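Local coordinates for protein beta-galactosidase (Trichoderma reesei, PDB 3OG2) that probably hydrolyses terminal non-reducing beta-D-galactose residues in beta-D-galactosides, as a glycosylated member of glycoside hydrolase family 35, at residues A[81-86]-A[129-134]; A[706-711]-A[824-829]. One frame throughout, in Å; residues are numbered along the deposited sequence.

The two contacts come in series along the chain. Interaction 1, in the catalytic TIM-barrel domain, joins the end of helix 79-82 and the turn after it to a 3-10 segment; these follow the neighbouring parallel strands 72-76 and 110-116. Interaction 2, in an all-beta domain far along the sequence, joins the lead-in to strand 713-720 to the segment leaving its antiparallel neighbour 820-824. The centres of interactions 1 and 2 are about 11 Å apart. They touch where His-709 CE1 sits 3.3 Å from Gly-130 C. Glu-830 OE2 forms a salt bridge with Arg-134 and a hydrogen bond with His-709 NE2. The pair therefore marks where the barrel docks against the beta domain, beside a glycan.

Interaction 1: A[81-86]-A[129-134]; sequences LLEGKP and PGWLQR. With NAG (2-acetamido-2-deoxy-beta-D-glucopyranose), chain E.
Trp-131 is held between Pro-86 and Pro-129, with Glu-83 at its rim. Pro-86 CG lies over the indole, 3.6 Å from the centroid of the five-membered ring, a CH-pi contact almost on the ring normal. Pro-129 CB sits off-centre beneath the opposite face. The indole NE1 donates in the ring plane to Glu-83 O at 2.8 Å, with a C=O...N angle of 163°; this bond, with the two prolines on the faces, sets how the ring is turned. The carboxylate of Glu-83 is nearly perpendicular to the indole, OE1 being 3.6 Å from CZ2 of Trp-131, and is bonded onward to Trp-79 NE1. Beyond this tight core the contact thins: Arg-134 NH2 comes no nearer than 4.2 Å to Pro-86 CG. Arg-134 instead gives NE to the glycan, 3.0 Å from NAG O7, and pairs NH1 with Glu-830, while the exposed Lys-85 reaches to Asp-831. Residues 81-86 leave the end of helix 79-82; residues 130-134 form a 3-10 segment between barrel strand 110-116 and helix 144-163, where Tyr-153 packs on Glu-83.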
loop_
_atom_site.group_PDB
_atom_site.type_symbol
_atom_site.label_atom_id
_atom_site.label_comp_id
_atom_site.label_asym_id
_atom_site.label_seq_id
_atom_site.Cartn_x
_atom_site.Cartn_y
_atom_site.Cartn_z
ATOM N N LEU A 81 -2.613 -9.891 13.772
ATOM C CA LEU A 81 -3.627 -8.993 14.393
ATOM C C LEU A 81 -4.903 -9.708 14.781
ATOM O O LEU A 81 -5.636 -9.151 15.612
ATOM C CB LEU A 81 -3.942 -7.860 13.392
ATOM C CG LEU A 81 -2.748 -6.885 13.174
ATOM C CD1 LEU A 81 -3.098 -5.961 12.005
ATOM C CD2 LEU A 81 -2.473 -6.105 14.437
ATOM N N LEU A 82 -5.157 -10.876 14.150
ATOM C CA LEU A 82 -6.448 -11.545 14.354
ATOM C C LEU A 82 -6.374 -12.721 15.276
ATOM O O LEU A 82 -7.431 -13.229 15.690
ATOM C CB LEU A 82 -6.971 -12.022 12.984
ATOM C CG LEU A 82 -7.051 -10.919 11.934
ATOM C CD1 LEU A 82 -7.826 -11.440 10.723
ATOM C CD2 LEU A 82 -7.732 -9.655 12.455
ATOM N N GLU A 83 -5.192 -13.215 15.619
ATOM C CA GLU A 83 -5.086 -14.325 16.571
ATOM C C GLU A 83 -3.916 -14.050 17.506
ATOM O O GLU A 83 -3.000 -14.858 17.665
ATOM C CB GLU A 83 -4.988 -15.691 15.865
ATOM C CG GLU A 83 -5.376 -16.826 16.818
ATOM C CD GLU A 83 -5.115 -18.208 16.266
ATOM O OE1 GLU A 83 -4.491 -18.351 15.229
ATOM O OE2 GLU A 83 -5.549 -19.190 16.926
ATOM N N GLY A 84 -3.974 -12.849 18.123
ATOM C CA GLY A 84 -2.899 -12.493 19.056
ATOM C C GLY A 84 -2.802 -13.453 20.220
ATOM O O GLY A 84 -1.710 -13.675 20.742
ATOM N N LYS A 85 -3.920 -14.034 20.668
ATOM C CA LYS A 85 -3.901 -15.114 21.643
ATOM C C LYS A 85 -4.145 -16.443 20.949
ATOM O O LYS A 85 -5.165 -16.537 20.229
ATOM C CB LYS A 85 -4.991 -14.927 22.702
ATOM C CG LYS A 85 -4.930 -16.034 23.707
ATOM C CD LYS A 85 -5.071 -15.771 25.111
ATOM C CE LYS A 85 -5.095 -17.042 26.005
ATOM N NZ LYS A 85 -6.115 -16.815 27.071
ATOM N N PRO A 86 -3.262 -17.394 21.066
ATOM C CA PRO A 86 -3.439 -18.632 20.336
ATOM C C PRO A 86 -4.786 -19.257 20.681
ATOM O O PRO A 86 -5.139 -19.366 21.874
ATOM C CB PRO A 86 -2.313 -19.540 20.804
ATOM C CG PRO A 86 -1.415 -18.678 21.624
ATOM C CD PRO A 86 -2.058 -17.367 21.884
ATOM N N PRO A 129 2.026 -14.569 14.064
ATOM C CA PRO A 129 1.985 -14.098 15.452
ATOM C C PRO A 129 3.270 -14.508 16.194
ATOM O O PRO A 129 3.893 -15.564 15.954
ATOM C CB PRO A 129 0.809 -14.838 16.075
ATOM C CG PRO A 129 -0.049 -15.210 14.880
ATOM C CD PRO A 129 0.935 -15.506 13.771
ATOM N N GLY A 130 3.688 -13.685 17.163
ATOM C CA GLY A 130 4.948 -13.939 17.866
ATOM C C GLY A 130 4.948 -15.263 18.641
ATOM O O GLY A 130 6.038 -15.775 18.942
ATOM N N TRP A 131 3.749 -15.798 18.970
ATOM C CA TRP A 131 3.764 -17.108 19.625
ATOM C C TRP A 131 4.244 -18.236 18.726
ATOM O O TRP A 131 4.535 -19.315 19.273
ATOM C CB TRP A 131 2.402 -17.368 20.231
ATOM C CG TRP A 131 1.163 -17.132 19.436
ATOM C CD1 TRP A 131 0.395 -16.030 19.459
ATOM C CD2 TRP A 131 0.542 -18.064 18.547
ATOM N NE1 TRP A 131 -0.677 -16.157 18.633
ATOM C CE2 TRP A 131 -0.624 -17.400 18.059
ATOM C CE3 TRP A 131 0.816 -19.374 18.111
ATOM C CZ2 TRP A 131 -1.518 -17.977 17.149
ATOM C CZ3 TRP A 131 -0.095 -19.921 17.202
ATOM C CH2 TRP A 131 -1.235 -19.234 16.739
ATOM N N LEU A 132 4.426 -18.008 17.421
ATOM C CA LEU A 132 5.099 -19.045 16.621
ATOM C C LEU A 132 6.561 -19.163 16.983
ATOM O O LEU A 132 7.210 -20.139 16.607
ATOM C CB LEU A 132 4.929 -18.756 15.130
ATOM C CG LEU A 132 3.564 -19.138 14.543
ATOM C CD1 LEU A 132 3.656 -19.011 13.011
ATOM C CD2 LEU A 132 2.924 -20.451 14.895
ATOM N N GLN A 133 7.164 -18.191 17.731
ATOM C CA GLN A 133 8.499 -18.436 18.223
ATOM C C GLN A 133 8.548 -19.624 19.190
ATOM O O GLN A 133 9.634 -20.174 19.360
ATOM C CB GLN A 133 9.067 -17.190 18.939
ATOM C CG GLN A 133 9.105 -15.959 18.043
ATOM C CD GLN A 133 10.168 -14.964 18.425
ATOM O OE1 GLN A 133 10.651 -14.962 19.587
ATOM N NE2 GLN A 133 10.573 -14.060 17.511
ATOM N N ARG A 134 7.409 -20.025 19.746
ATOM C CA ARG A 134 7.374 -21.144 20.651
ATOM C C ARG A 134 7.022 -22.455 19.937
ATOM O O ARG A 134 6.817 -23.488 20.573
ATOM C CB ARG A 134 6.332 -20.889 21.742
ATOM C CG ARG A 134 6.684 -19.609 22.517
ATOM C CD ARG A 134 5.913 -19.555 23.828
ATOM N NE ARG A 134 4.455 -19.707 23.749
ATOM C CZ ARG A 134 3.597 -18.682 23.630
ATOM N NH1 ARG A 134 4.051 -17.419 23.562
ATOM N NH2 ARG A 134 2.277 -18.877 23.600
HETATM C C1 NAG E . 6.616 -25.973 23.965
HETATM C C2 NAG E . 5.333 -25.309 24.497
HETATM C C3 NAG E . 4.348 -26.282 25.122
HETATM C C4 NAG E . 4.082 -27.511 24.232
HETATM C C5 NAG E . 5.439 -28.030 23.729
HETATM C C6 NAG E . 5.235 -29.261 22.838
HETATM C C7 NAG E . 5.034 -22.978 25.226
HETATM C C8 NAG E . 5.089 -22.139 26.490
HETATM N N2 NAG E . 5.557 -24.199 25.378
HETATM O O3 NAG E . 3.108 -25.664 25.444
HETATM O O4 NAG E . 3.417 -28.505 25.021
HETATM O O5 NAG E . 6.145 -26.971 23.040
HETATM O O6 NAG E . 6.384 -30.063 22.690
HETATM O O7 NAG E . 4.237 -22.619 24.343
#

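Interaction 2: A[706-711]-A[824-829]; sequences YGFHAG and TGNLGG
Phe-708 packing its ring under the Thr-824/Gly-825 peptide makes this a buried aromatic-on-backbone contact between two irregular loops at one side of an all-beta domain. Residues 706-711 run into strand 713-720, and residues 824-829 leave its antiparallel partner, the outermost strand 820-824. The peptide tilts so that Gly-825 N dips nearest, over the ring centre and within 3.2 Å of Phe-708 CD1. Thr-824 CA adds a CH-pi contact on the same face, 4.2 Å from the Phe-708 ring centroid, while Tyr-706 O lies off-centre over the opposite face. At the rim, Asn-826 O is 3.2 Å from Phe-708 CE1.

Glycines permit this closeness. A side chain on Gly-825 would collide with Phe-708 CB, and one on Gly-829, whose CA is 3.2 Å from Gly-707 O, would collide with that carbonyl. Residues 826-829 form a type II turn, reinforced by Asn-826 ND2 donating to Gly-829 O at 2.9 Å.

The amide oxygen of Asn-826, OD1, receives hydrogen bonds from two waters, each 2.7 Å away. One water also donates to Gly-707 O and accepts from His-709 N; the other donates to Ala-710 O and accepts from Asn-826 N. An alanine at Phe-708 would remove the ring and would probably leave a gap beneath the Gly-825 peptide and beside the Asn-826 turn.

No direct hydrogen bond crosses between the loops: the ring supplies the apolar cover, and two waters, each spending both hydrogens, carry the polar link. Because OD1 accepts from both waters while ND2 donates to Gly-829 O, a flipped Asn-826 amide would probably set an N-H against the water donors and lose the turn bond.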
loop_
_atom_site.group_PDB
_atom_site.type_symbol
_atom_site.label_atom_id
_atom_site.label_comp_id
_atom_site.label_asym_id
_atom_site.label_seq_id
_atom_site.Cartn_x
_atom_site.Cartn_y
_atom_site.Cartn_z
ATOM N N TYR A 706 7.358 -15.599 26.804
ATOM C CA TYR A 706 6.455 -15.264 27.902
ATOM C C TYR A 706 5.196 -14.568 27.392
ATOM O O TYR A 706 4.410 -14.031 28.192
ATOM C CB TYR A 706 7.202 -14.349 28.882
ATOM C CG TYR A 706 8.415 -15.034 29.492
ATOM C CD1 TYR A 706 9.654 -14.962 28.862
ATOM C CD2 TYR A 706 8.299 -15.722 30.679
ATOM C CE1 TYR A 706 10.773 -15.579 29.409
ATOM C CE2 TYR A 706 9.442 -16.350 31.245
ATOM C CZ TYR A 706 10.656 -16.264 30.620
ATOM O OH TYR A 706 11.747 -16.894 31.198
ATOM N N GLY A 707 4.996 -14.581 26.060
ATOM C CA GLY A 707 3.761 -14.004 25.531
ATOM C C GLY A 707 3.833 -12.553 25.137
ATOM O O GLY A 707 2.750 -11.960 24.869
ATOM N N PHE A 708 5.030 -11.953 25.098
ATOM C CA PHE A 708 5.194 -10.542 24.800
ATOM C C PHE A 708 5.770 -10.393 23.388
ATOM O O PHE A 708 6.961 -10.706 23.218
ATOM C CB PHE A 708 6.124 -9.867 25.824
ATOM C CG PHE A 708 5.573 -9.994 27.242
ATOM C CD1 PHE A 708 4.354 -9.429 27.588
ATOM C CD2 PHE A 708 6.334 -10.678 28.190
ATOM C CE1 PHE A 708 3.910 -9.542 28.886
ATOM C CE2 PHE A 708 5.890 -10.838 29.480
ATOM C CZ PHE A 708 4.659 -10.250 29.812
ATOM N N HIS A 709 4.966 -9.905 22.458
ATOM C CA HIS A 709 5.368 -9.898 21.045
ATOM C C HIS A 709 5.487 -8.510 20.447
ATOM O O HIS A 709 5.866 -8.410 19.262
ATOM C CB HIS A 709 4.306 -10.675 20.189
ATOM C CG HIS A 709 4.064 -12.022 20.807
ATOM N ND1 HIS A 709 5.108 -12.911 21.087
ATOM C CD2 HIS A 709 2.894 -12.536 21.268
ATOM C CE1 HIS A 709 4.541 -13.976 21.669
ATOM N NE2 HIS A 709 3.219 -13.780 21.777
ATOM N N ALA A 710 5.128 -7.480 21.192
ATOM C CA ALA A 710 4.906 -6.157 20.623
ATOM C C ALA A 710 5.624 -5.073 21.461
ATOM O O ALA A 710 5.486 -4.996 22.686
ATOM C CB ALA A 710 3.420 -5.807 20.633
ATOM N N GLY A 711 6.291 -4.158 20.769
ATOM C CA GLY A 711 6.797 -2.954 21.416
ATOM C C GLY A 711 7.884 -3.200 22.430
ATOM O O GLY A 711 8.625 -4.206 22.438
ATOM N N THR A 824 8.648 -7.733 31.482
ATOM C CA THR A 824 7.323 -7.444 30.954
ATOM C C THR A 824 7.426 -6.881 29.529
ATOM O O THR A 824 8.364 -6.167 29.192
ATOM C CB THR A 824 6.554 -6.441 31.825
ATOM O OG1 THR A 824 5.183 -6.433 31.401
ATOM C CG2 THR A 824 7.130 -5.015 31.740
ATOM N N GLY A 825 6.368 -7.197 28.778
ATOM C CA GLY A 825 5.989 -6.438 27.601
ATOM C C GLY A 825 4.586 -5.844 27.884
ATOM O O GLY A 825 4.302 -5.424 29.012
ATOM N N ASN A 826 3.730 -5.813 26.856
ATOM C CA ASN A 826 2.394 -5.231 27.034
ATOM C C ASN A 826 1.682 -5.977 28.168
ATOM O O ASN A 826 1.821 -7.214 28.308
ATOM C CB ASN A 826 1.593 -5.374 25.736
ATOM C CG ASN A 826 1.213 -6.815 25.393
ATOM O OD1 ASN A 826 2.087 -7.592 24.939
ATOM N ND2 ASN A 826 -0.044 -7.183 25.608
ATOM N N LEU A 827 0.924 -5.232 28.944
ATOM C CA LEU A 827 0.259 -5.838 30.088
ATOM C C LEU A 827 -0.627 -7.000 29.639
ATOM O O LEU A 827 -1.505 -6.818 28.783
ATOM C CB LEU A 827 -0.593 -4.784 30.801
ATOM C CG LEU A 827 -1.282 -5.297 32.086
ATOM C CD1 LEU A 827 -0.254 -5.596 33.147
ATOM C CD2 LEU A 827 -2.259 -4.215 32.600
ATOM N N GLY A 828 -0.438 -8.168 30.282
ATOM C CA GLY A 828 -1.276 -9.308 29.945
ATOM C C GLY A 828 -0.669 -10.205 28.890
ATOM O O GLY A 828 -1.118 -11.334 28.715
ATOM N N GLY A 829 0.325 -9.682 28.122
ATOM C CA GLY A 829 0.885 -10.472 27.028
ATOM C C GLY A 829 -0.182 -10.876 26.025
ATOM O O GLY A 829 -0.855 -9.993 25.439
HETATM O O HOH W 1 2.150 -9.741 23.296
HETATM O O HOH W 2 4.691 -7.028 24.344
#